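PDB 3ZXK: HIAXHD3 from Humicola insolens, which removes arabinofuranose side chains from xylan as a GH43 arabinofuranosidase, probably with endo-xylanase activity added in this active-site-engineered form. Local coordinates for residues I421-W434 with L492-Y504. Numbering follows the deposited sequence.
Sequences IVMVDDLRLNEDGW and LGPAFAMTNSWRY. With XYP (beta-D-xylopyranose), chain C.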
ATOM      1  N   ILE A 421     -18.609   6.162  25.285  1.00  6.74           N
ATOM      2  CA  ILE A 421     -17.272   5.993  24.734  1.00  6.88           C
ATOM      3  C   ILE A 421     -16.545   4.875  25.457  1.00  6.64           C
ATOM      4  O   ILE A 421     -16.644   4.768  26.675  1.00  6.49           O
ATOM      5  CB  ILE A 421     -16.472   7.308  24.834  1.00  7.95           C
ATOM      6  CG1 ILE A 421     -17.268   8.411  24.146  1.00  8.01           C
ATOM      7  CG2 ILE A 421     -15.092   7.185  24.202  1.00  9.14           C
ATOM      8  CD1 ILE A 421     -16.781   9.800  24.442  1.00  9.48           C
ATOM      9  N   VAL A 422     -15.858   4.032  24.690  1.00  6.28           N
ATOM     10  CA  VAL A 422     -15.037   2.941  25.210  1.00  6.45           C
ATOM     11  C   VAL A 422     -13.688   2.906  24.493  1.00  5.66           C
ATOM     12  O   VAL A 422     -13.565   3.368  23.336  1.00  5.10           O
ATOM     13  CB  VAL A 422     -15.732   1.551  25.049  1.00  6.52           C
ATOM     14  CG1 VAL A 422     -17.019   1.471  25.875  1.00  8.31           C
ATOM     15  CG2 VAL A 422     -16.027   1.260  23.579  1.00  7.23           C
ATOM     16  N   MET A 423     -12.681   2.373  25.174  1.00  5.58           N
ATOM     17  CA  MET A 423     -11.423   2.025  24.533  1.00  5.66           C
ATOM     18  C   MET A 423     -11.274   0.510  24.675  1.00  5.87           C
ATOM     19  O   MET A 423     -11.368   0.002  25.772  1.00  6.38           O
ATOM     20  CB  MET A 423     -10.252   2.823  25.164  1.00  7.59           C
ATOM     21  CG  MET A 423      -8.911   2.610  24.486  1.00  9.49           C
ATOM     22  SD  MET A 423      -8.061   1.121  25.070  1.00 13.25           S
ATOM     23  CE  MET A 423      -6.510   1.114  24.154  1.00 12.49           C
ATOM     24  N   VAL A 424     -11.071  -0.178  23.549  1.00  5.41           N
ATOM     25  CA  VAL A 424     -10.973  -1.629  23.442  1.00  5.68           C
ATOM     26  C   VAL A 424      -9.577  -2.037  22.960  1.00  6.29           C
ATOM     27  O   VAL A 424      -9.031  -1.473  21.979  1.00  5.83           O
ATOM     28  CB  VAL A 424     -12.059  -2.158  22.468  1.00  5.88           C
ATOM     29  CG1 VAL A 424     -11.847  -3.629  22.079  1.00  6.48           C
ATOM     30  CG2 VAL A 424     -13.456  -1.898  23.032  1.00  7.23           C
ATOM     31  N   ASP A 425      -8.989  -3.032  23.626  1.00  7.03           N
ATOM     32  CA  ASP A 425      -7.713  -3.551  23.179  1.00  8.34           C
ATOM     33  C   ASP A 425      -7.763  -5.074  23.100  1.00  8.81           C
ATOM     34  O   ASP A 425      -8.836  -5.659  23.190  1.00  8.47           O
ATOM     35  CB  ASP A 425      -6.554  -3.005  24.049  1.00  9.94           C
ATOM     36  CG  ASP A 425      -6.608  -3.475  25.501  1.00 13.12           C
ATOM     37  OD1 ASP A 425      -7.476  -4.279  25.905  1.00 13.91           O
ATOM     38  OD2 ASP A 425      -5.706  -3.044  26.266  1.00 19.93           O
ATOM     39  N   ASP A 426      -6.614  -5.709  22.883  1.00  8.59           N
ATOM     40  CA  ASP A 426      -6.537  -7.175  22.758  1.00  9.73           C
ATOM     41  C   ASP A 426      -7.417  -7.751  21.640  1.00  8.92           C
ATOM     42  O   ASP A 426      -7.987  -8.833  21.774  1.00  8.42           O
ATOM     43  CB  ASP A 426      -6.839  -7.871  24.086  1.00 11.15           C
ATOM     44  CG  ASP A 426      -6.422  -9.331  24.081  1.00 13.39           C
ATOM     45  OD1 ASP A 426      -5.315  -9.642  23.561  1.00 15.11           O
ATOM     46  OD2 ASP A 426      -7.198 -10.177  24.594  1.00 16.44           O
ATOM     47  N   LEU A 427      -7.492  -7.021  20.529  1.00  8.12           N
ATOM     48  CA  LEU A 427      -8.087  -7.548  19.298  1.00  7.71           C
ATOM     49  C   LEU A 427      -6.965  -8.204  18.517  1.00  7.82           C
ATOM     50  O   LEU A 427      -6.020  -7.533  18.118  1.00  8.48           O
ATOM     51  CB  LEU A 427      -8.690  -6.414  18.472  1.00  8.31           C
ATOM     52  CG  LEU A 427      -9.852  -5.590  19.044  1.00  8.85           C
ATOM     53  CD1 LEU A 427      -9.936  -4.216  18.397  1.00  9.48           C
ATOM     54  CD2 LEU A 427     -11.148  -6.375  18.879  1.00 12.79           C
ATOM     55  N   ARG A 428      -7.042  -9.510  18.310  1.00  6.83           N
ATOM     56  CA  ARG A 428      -5.898 -10.233  17.736  1.00  7.03           C
ATOM     57  C   ARG A 428      -6.332 -11.289  16.735  1.00  6.46           C
ATOM     58  O   ARG A 428      -7.273 -12.052  17.002  1.00  7.70           O
ATOM     59  CB  ARG A 428      -5.091 -10.955  18.830  1.00  8.38           C
ATOM     60  CG  ARG A 428      -4.417 -10.046  19.841  1.00 10.04           C
ATOM     61  CD  ARG A 428      -3.587 -10.825  20.843  1.00 13.29           C
ATOM     62  NE  ARG A 428      -4.363 -11.684  21.731  1.00 14.80           N
ATOM     63  CZ  ARG A 428      -4.370 -13.016  21.689  1.00 15.56           C
ATOM     64  NH1 ARG A 428      -3.647 -13.665  20.785  1.00 18.71           N
ATOM     65  NH2 ARG A 428      -5.113 -13.708  22.543  1.00 18.51           N
ATOM     66  N   LEU A 429      -5.605 -11.359  15.620  1.00  6.45           N
ATOM     67  CA  LEU A 429      -5.644 -12.503  14.703  1.00  6.38           C
ATOM     68  C   LEU A 429      -4.491 -13.419  15.042  1.00  7.37           C
ATOM     69  O   LEU A 429      -3.426 -12.946  15.425  1.00  9.45           O
ATOM     70  CB  LEU A 429      -5.444 -12.048  13.261  1.00  5.97           C
ATOM     71  CG  LEU A 429      -6.535 -11.209  12.625  1.00  5.09           C
ATOM     72  CD1 LEU A 429      -6.151 -10.758  11.219  1.00  6.91           C
ATOM     73  CD2 LEU A 429      -7.862 -11.982  12.632  1.00  6.77           C
ATOM     74  N   ASN A 430      -4.686 -14.718  14.832  1.00  7.78           N
ATOM     75  CA  ASN A 430      -3.620 -15.702  14.962  1.00  8.75           C
ATOM     76  C   ASN A 430      -2.794 -15.686  13.673  1.00  9.68           C
ATOM     77  O   ASN A 430      -3.351 -15.871  12.600  1.00  8.45           O
ATOM     78  CB  ASN A 430      -4.276 -17.064  15.146  1.00 10.03           C
ATOM     79  CG  ASN A 430      -3.292 -18.187  15.440  1.00 12.79           C
ATOM     80  OD1 ASN A 430      -2.079 -18.073  15.277  1.00 13.15           O
ATOM     81  ND2 ASN A 430      -3.843 -19.306  15.870  1.00 16.64           N
ATOM     82  N   GLU A 431      -1.479 -15.462  13.765  1.00 10.71           N
ATOM     83  CA  GLU A 431      -0.625 -15.408  12.566  1.00 12.23           C
ATOM     84  C   GLU A 431      -0.568 -16.733  11.819  1.00 12.56           C
ATOM     85  O   GLU A 431      -0.201 -16.766  10.641  1.00 14.78           O
ATOM     86  CB  GLU A 431       0.802 -15.012  12.938  1.00 15.52           C
ATOM     87  CG  GLU A 431       0.937 -13.676  13.654  1.00 19.38           C
ATOM     88  CD  GLU A 431       2.401 -13.345  13.886  1.00 22.94           C
ATOM     89  OE1 GLU A 431       3.188 -14.281  14.183  1.00 28.97           O
ATOM     90  OE2 GLU A 431       2.766 -12.166  13.752  1.00 24.69           O
ATOM     91  N   ASP A 432      -0.901 -17.821  12.511  1.00 13.62           N
ATOM     92  CA  ASP A 432      -1.027 -19.122  11.864  1.00 14.93           C
ATOM     93  C   ASP A 432      -2.456 -19.312  11.378  1.00 14.65           C
ATOM     94  O   ASP A 432      -3.294 -19.899  12.075  1.00 15.56           O
ATOM     95  CB  ASP A 432      -0.645 -20.253  12.812  1.00 16.99           C
ATOM     96  CG  ASP A 432      -0.323 -21.546  12.078  1.00 21.23           C
ATOM     97  OD1 ASP A 432      -0.677 -21.676  10.888  1.00 25.35           O
ATOM     98  OD2 ASP A 432       0.309 -22.432  12.683  1.00 29.56           O
ATOM     99  N   GLY A 433      -2.720 -18.787  10.189  1.00 13.64           N
ATOM    100  CA  GLY A 433      -3.988 -19.006   9.497  1.00 12.37           C
ATOM    101  C   GLY A 433      -4.908 -17.810   9.479  1.00 10.34           C
ATOM    102  O   GLY A 433      -5.888 -17.818   8.744  1.00 10.13           O
ATOM    103  N   TRP A 434      -4.634 -16.803  10.311  1.00  9.39           N
ATOM    104  CA  TRP A 434      -5.432 -15.553  10.367  1.00  8.22           C
ATOM    105  C   TRP A 434      -6.866 -15.681  10.802  1.00  8.00           C
ATOM    106  O   TRP A 434      -7.720 -14.825  10.428  1.00  7.67           O
ATOM    107  CB  TRP A 434      -5.346 -14.789   9.047  1.00  7.34           C
ATOM    108  CG  TRP A 434      -3.922 -14.632   8.637  1.00  7.32           C
ATOM    109  CD1 TRP A 434      -3.266 -15.238   7.569  1.00  8.25           C
ATOM    110  CD2 TRP A 434      -2.889 -13.846   9.326  1.00  7.63           C
ATOM    111  NE1 TRP A 434      -1.953 -14.851   7.537  1.00  8.27           N
ATOM    112  CE2 TRP A 434      -1.655 -14.035   8.567  1.00  7.54           C
ATOM    113  CE3 TRP A 434      -2.872 -13.033  10.460  1.00  7.90           C
ATOM    114  CZ2 TRP A 434      -0.464 -13.396   8.922  1.00  7.93           C
ATOM    115  CZ3 TRP A 434      -1.665 -12.412  10.822  1.00  7.77           C
ATOM    116  CH2 TRP A 434      -0.490 -12.592  10.064  1.00  8.48           C
ATOM    117  N   LEU A 492      -7.992   8.289  26.938  1.00  7.48           N
ATOM    118  CA  LEU A 492      -8.780   7.161  27.437  1.00  7.86           C
ATOM    119  C   LEU A 492      -8.048   5.847  27.220  1.00  8.12           C
ATOM    120  O   LEU A 492      -7.658   5.518  26.110  1.00  8.33           O
ATOM    121  CB  LEU A 492     -10.161   7.098  26.777  1.00  7.85           C
ATOM    122  CG  LEU A 492     -11.154   6.043  27.302  1.00  7.57           C
ATOM    123  CD1 LEU A 492     -11.541   6.334  28.763  1.00  8.11           C
ATOM    124  CD2 LEU A 492     -12.394   6.034  26.412  1.00  8.23           C
ATOM    125  N   GLY A 493      -7.883   5.092  28.296  1.00  8.92           N
ATOM    126  CA  GLY A 493      -7.326   3.764  28.190  1.00  9.22           C
ATOM    127  C   GLY A 493      -5.826   3.778  28.361  1.00  9.48           C
ATOM    128  O   GLY A 493      -5.207   4.844  28.427  1.00  9.90           O
ATOM    129  N   PRO A 494      -5.226   2.576  28.439  1.00 10.77           N
ATOM    130  CA  PRO A 494      -3.768   2.388  28.502  1.00 11.00           C
ATOM    131  C   PRO A 494      -3.084   2.761  27.184  1.00 10.93           C
ATOM    132  O   PRO A 494      -3.765   2.950  26.165  1.00 11.37           O
ATOM    133  CB  PRO A 494      -3.632   0.891  28.799  1.00 11.91           C
ATOM    134  CG  PRO A 494      -4.857   0.275  28.218  1.00 12.74           C
ATOM    135  CD  PRO A 494      -5.949   1.286  28.355  1.00 11.46           C
ATOM    136  N   ALA A 495      -1.751   2.876  27.198  1.00 10.70           N
ATOM    137  CA  ALA A 495      -0.997   2.999  25.947  1.00 10.62           C
ATOM    138  C   ALA A 495      -0.943   1.613  25.328  1.00 11.03           C
ATOM    139  O   ALA A 495      -0.661   0.622  26.019  1.00 15.62           O
ATOM    140  CB  ALA A 495       0.410   3.518  26.202  1.00 11.87           C
ATOM    141  N   PHE A 496      -1.217   1.524  24.040  1.00  9.16           N
ATOM    142  CA  PHE A 496      -1.332   0.225  23.391  1.00  8.52           C
ATOM    143  C   PHE A 496      -0.024  -0.132  22.699  1.00  8.54           C
ATOM    144  O   PHE A 496       0.454   0.629  21.855  1.00  9.18           O
ATOM    145  CB  PHE A 496      -2.499   0.250  22.399  1.00  9.01           C
ATOM    146  CG  PHE A 496      -2.536  -0.927  21.459  1.00  8.45           C
ATOM    147  CD1 PHE A 496      -3.007  -2.174  21.885  1.00  9.26           C
ATOM    148  CD2 PHE A 496      -2.109  -0.787  20.143  1.00  8.76           C
ATOM    149  CE1 PHE A 496      -3.058  -3.247  21.000  1.00  8.34           C
ATOM    150  CE2 PHE A 496      -2.133  -1.864  19.271  1.00  9.32           C
ATOM    151  CZ  PHE A 496      -2.610  -3.086  19.697  1.00  9.34           C
ATOM    152  N   ALA A 497       0.536  -1.287  23.070  1.00  7.84           N
ATOM    153  CA  ALA A 497       1.783  -1.771  22.510  1.00  7.87           C
ATOM    154  C   ALA A 497       1.530  -2.431  21.145  1.00  7.92           C
ATOM    155  O   ALA A 497       0.674  -3.319  21.001  1.00  9.07           O
ATOM    156  CB  ALA A 497       2.442  -2.763  23.455  1.00  8.20           C
ATOM    157  N   MET A 498       2.317  -2.021  20.165  1.00  7.39           N
ATOM    158  CA  MET A 498       2.117  -2.430  18.767  1.00  7.58           C
ATOM    159  C   MET A 498       3.056  -3.544  18.366  1.00  6.99           C
ATOM    160  O   MET A 498       4.231  -3.560  18.774  1.00  8.16           O
ATOM    161  CB  MET A 498       2.320  -1.237  17.856  1.00  8.79           C
ATOM    162  CG  MET A 498       1.420  -0.072  18.224  1.00  9.03           C
ATOM    163  SD  MET A 498       2.131   1.512  17.752  1.00  9.66           S
ATOM    164  CE  MET A 498       2.061   1.296  15.978  1.00  8.42           C
ATOM    165  N   THR A 499       2.572  -4.489  17.550  1.00  6.78           N
ATOM    166  CA  THR A 499       3.459  -5.574  17.099  1.00  7.53           C
ATOM    167  C   THR A 499       4.532  -5.128  16.085  1.00  7.27           C
ATOM    168  O   THR A 499       4.269  -4.264  15.242  1.00  6.77           O
ATOM    169  CB  THR A 499       2.671  -6.773  16.538  1.00  7.90           C
ATOM    170  OG1 THR A 499       3.591  -7.842  16.283  1.00  9.60           O
ATOM    171  CG2 THR A 499       1.913  -6.382  15.272  1.00  8.16           C
ATOM    172  N   ASN A 500       5.733  -5.724  16.175  1.00  7.18           N
ATOM    173  CA  ASN A 500       6.793  -5.547  15.154  1.00  7.91           C
ATOM    174  C   ASN A 500       6.874  -6.699  14.157  1.00  7.49           C
ATOM    175  O   ASN A 500       7.756  -6.697  13.293  1.00  8.88           O
ATOM    176  CB  ASN A 500       8.175  -5.374  15.796  1.00  8.62           C
ATOM    177  CG  ASN A 500       8.289  -4.088  16.567  1.00  9.95           C
ATOM    178  OD1 ASN A 500       7.848  -3.023  16.099  1.00  9.86           O
ATOM    179  ND2 ASN A 500       8.852  -4.176  17.780  1.00 10.41           N
ATOM    180  N   SER A 501       5.957  -7.664  14.256  1.00  6.53           N
ATOM    181  CA  SER A 501       5.958  -8.808  13.367  1.00  7.91           C
ATOM    182  C   SER A 501       5.715  -8.374  11.921  1.00  7.39           C
ATOM    183  O   SER A 501       4.922  -7.455  11.653  1.00  7.70           O
ATOM    184  CB  SER A 501       4.851  -9.769  13.765  1.00  7.90           C
ATOM    185  OG  SER A 501       4.796 -10.871  12.867  1.00  9.93           O
ATOM    186  N   TRP A 502       6.365  -9.071  11.008  1.00  7.75           N
ATOM    187  CA  TRP A 502       6.202  -8.844   9.579  1.00  7.36           C
ATOM    188  C   TRP A 502       5.168  -9.719   8.952  1.00  6.39           C
ATOM    189  O   TRP A 502       4.811  -9.488   7.824  1.00  6.31           O
ATOM    190  CB  TRP A 502       7.543  -9.002   8.864  1.00  8.24           C
ATOM    191  CG  TRP A 502       8.172 -10.362   8.993  1.00  9.53           C
ATOM    192  CD1 TRP A 502       9.163 -10.763   9.876  1.00 10.80           C
ATOM    193  CD2 TRP A 502       7.882 -11.553   8.179  1.00  9.78           C
ATOM    194  NE1 TRP A 502       9.484 -12.096   9.686  1.00 11.83           N
ATOM    195  CE2 TRP A 502       8.751 -12.622   8.677  1.00 11.86           C
ATOM    196  CE3 TRP A 502       7.014 -11.829   7.118  1.00 11.12           C
ATOM    197  CZ2 TRP A 502       8.751 -13.898   8.109  1.00 13.16           C
ATOM    198  CZ3 TRP A 502       7.007 -13.114   6.573  1.00 12.77           C
ATOM    199  CH2 TRP A 502       7.855 -14.123   7.056  1.00 14.76           C
ATOM    200  N   ARG A 503       4.652 -10.726   9.661  1.00  6.57           N
ATOM    201  CA  ARG A 503       3.818 -11.743   9.007  1.00  7.00           C
ATOM    202  C   ARG A 503       2.520 -11.273   8.334  1.00  5.78           C
ATOM    203  O   ARG A 503       2.130 -11.821   7.300  1.00  6.52           O
ATOM    204  CB  ARG A 503       3.575 -12.932   9.943  1.00  8.61           C
ATOM    205  CG  ARG A 503       4.874 -13.632  10.334  1.00 12.99           C
ATOM    206  CD  ARG A 503       4.675 -15.021  10.909  1.00 18.90           C
ATOM    207  NE  ARG A 503       5.963 -15.631  11.240  1.00 25.93           N
ATOM    208  CZ  ARG A 503       6.702 -16.368  10.410  1.00 28.99           C
ATOM    209  NH1 ARG A 503       6.292 -16.610   9.171  1.00 30.18           N
ATOM    210  NH2 ARG A 503       7.861 -16.876  10.824  1.00 31.15           N
ATOM    211  N   TYR A 504       1.890 -10.234   8.882  1.00  4.80           N
ATOM    212  CA  TYR A 504       0.709  -9.634   8.238  1.00  4.49           C
ATOM    213  C   TYR A 504       1.079  -8.779   7.016  1.00  4.81           C
ATOM    214  O   TYR A 504       0.213  -8.398   6.242  1.00  4.91           O
ATOM    215  CB  TYR A 504      -0.038  -8.808   9.287  1.00  4.52           C
ATOM    216  CG  TYR A 504      -1.379  -8.255   8.860  1.00  4.57           C
ATOM    217  CD1 TYR A 504      -2.509  -9.075   8.846  1.00  4.57           C
ATOM    218  CD2 TYR A 504      -1.523  -6.909   8.501  1.00  4.99           C
ATOM    219  CE1 TYR A 504      -3.753  -8.588   8.474  1.00  5.43           C
ATOM    220  CE2 TYR A 504      -2.766  -6.397   8.137  1.00  4.76           C
ATOM    221  CZ  TYR A 504      -3.879  -7.228   8.115  1.00  4.86           C
ATOM    222  OH  TYR A 504      -5.100  -6.700   7.731  1.00  7.08           O
TER
HETATM  223  O1  XYP C   1      14.342 -13.718   8.494  1.00 41.94           O
HETATM  224  C1  XYP C   1      13.743 -13.543   7.205  1.00 39.18           C
HETATM  225  C2  XYP C   1      13.492 -14.886   6.506  1.00 38.73           C
HETATM  226  C3  XYP C   1      12.902 -14.625   5.120  1.00 34.86           C
HETATM  227  C4  XYP C   1      11.611 -13.824   5.271  1.00 33.49           C
HETATM  228  C5  XYP C   1      11.835 -12.565   6.122  1.00 34.93           C
HETATM  229  O2  XYP C   1      14.699 -15.644   6.381  1.00 44.28           O
HETATM  230  O3  XYP C   1      12.640 -15.853   4.422  1.00 35.74           O
HETATM  231  O4  XYP C   1      11.100 -13.500   3.967  1.00 23.92           O
HETATM  232  O5  XYP C   1      12.494 -12.861   7.366  1.00 38.65           O
HETATM  233  O   HOH W   1      -2.987  -1.942  25.908  1.00 26.87           O
HETATM  234  O   HOH W   2       2.059  -9.837  11.800  1.00  7.24           O
HETATM  235  O   HOH W   3       5.603 -13.072  14.017  1.00 21.15           O
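S501 OG is gripped from three directions: it donates to E431 OE2 at 2.6 Å, and accepts hydrogen bonds from water 3 and, in an ST turn, from the backbone N of R503. E431 suits this spot because its chain, extended beyond CG (chi2 -176°), carries the carboxylate from the turn after strand 418-429 across to the loop 498-504. The serine meets OE2 on its syn side, somewhat out of the carboxylate plane. Water 3 ties OE1 back to S501, while water 2 links OE2 to Y504 N. Replacing E431 by an alanine would probably leave S501 OG without its acceptor and waters 2 and 3 each one partner short, weakening this link between the loops. R503 lies across the glutamate, its NE 4.3 Å from E431 OE1, too far for a salt bridge; its CG covers the face of W502 opposite xylose, backing a wall of the glycan pocket. Beside it, the flat ring of Y504 can present its edge to a face of W434, a T-shaped stack with planes at 72°.

At the other end, the long, flexible chain of M423 bends round G493: chi1 sets CG against the L492 carbonyl, where a CB on G493 would run into it, and chi2 (-83°) swings SD to 3.9 Å from P494 CD. Between the sheets, the buried L492 and I421 meet methyl to methyl, CD2 to CG2, at 3.7 Å. Buried D425 has its charge met by a salt bridge from OD1 to R441 on strand 436-448, and OD2 accepts from water 1. Strand 418-429, between 406-415 and 436-448, thus faces edge strand 490-497, paired with 476-482, across the concanavalin A-like sandwich.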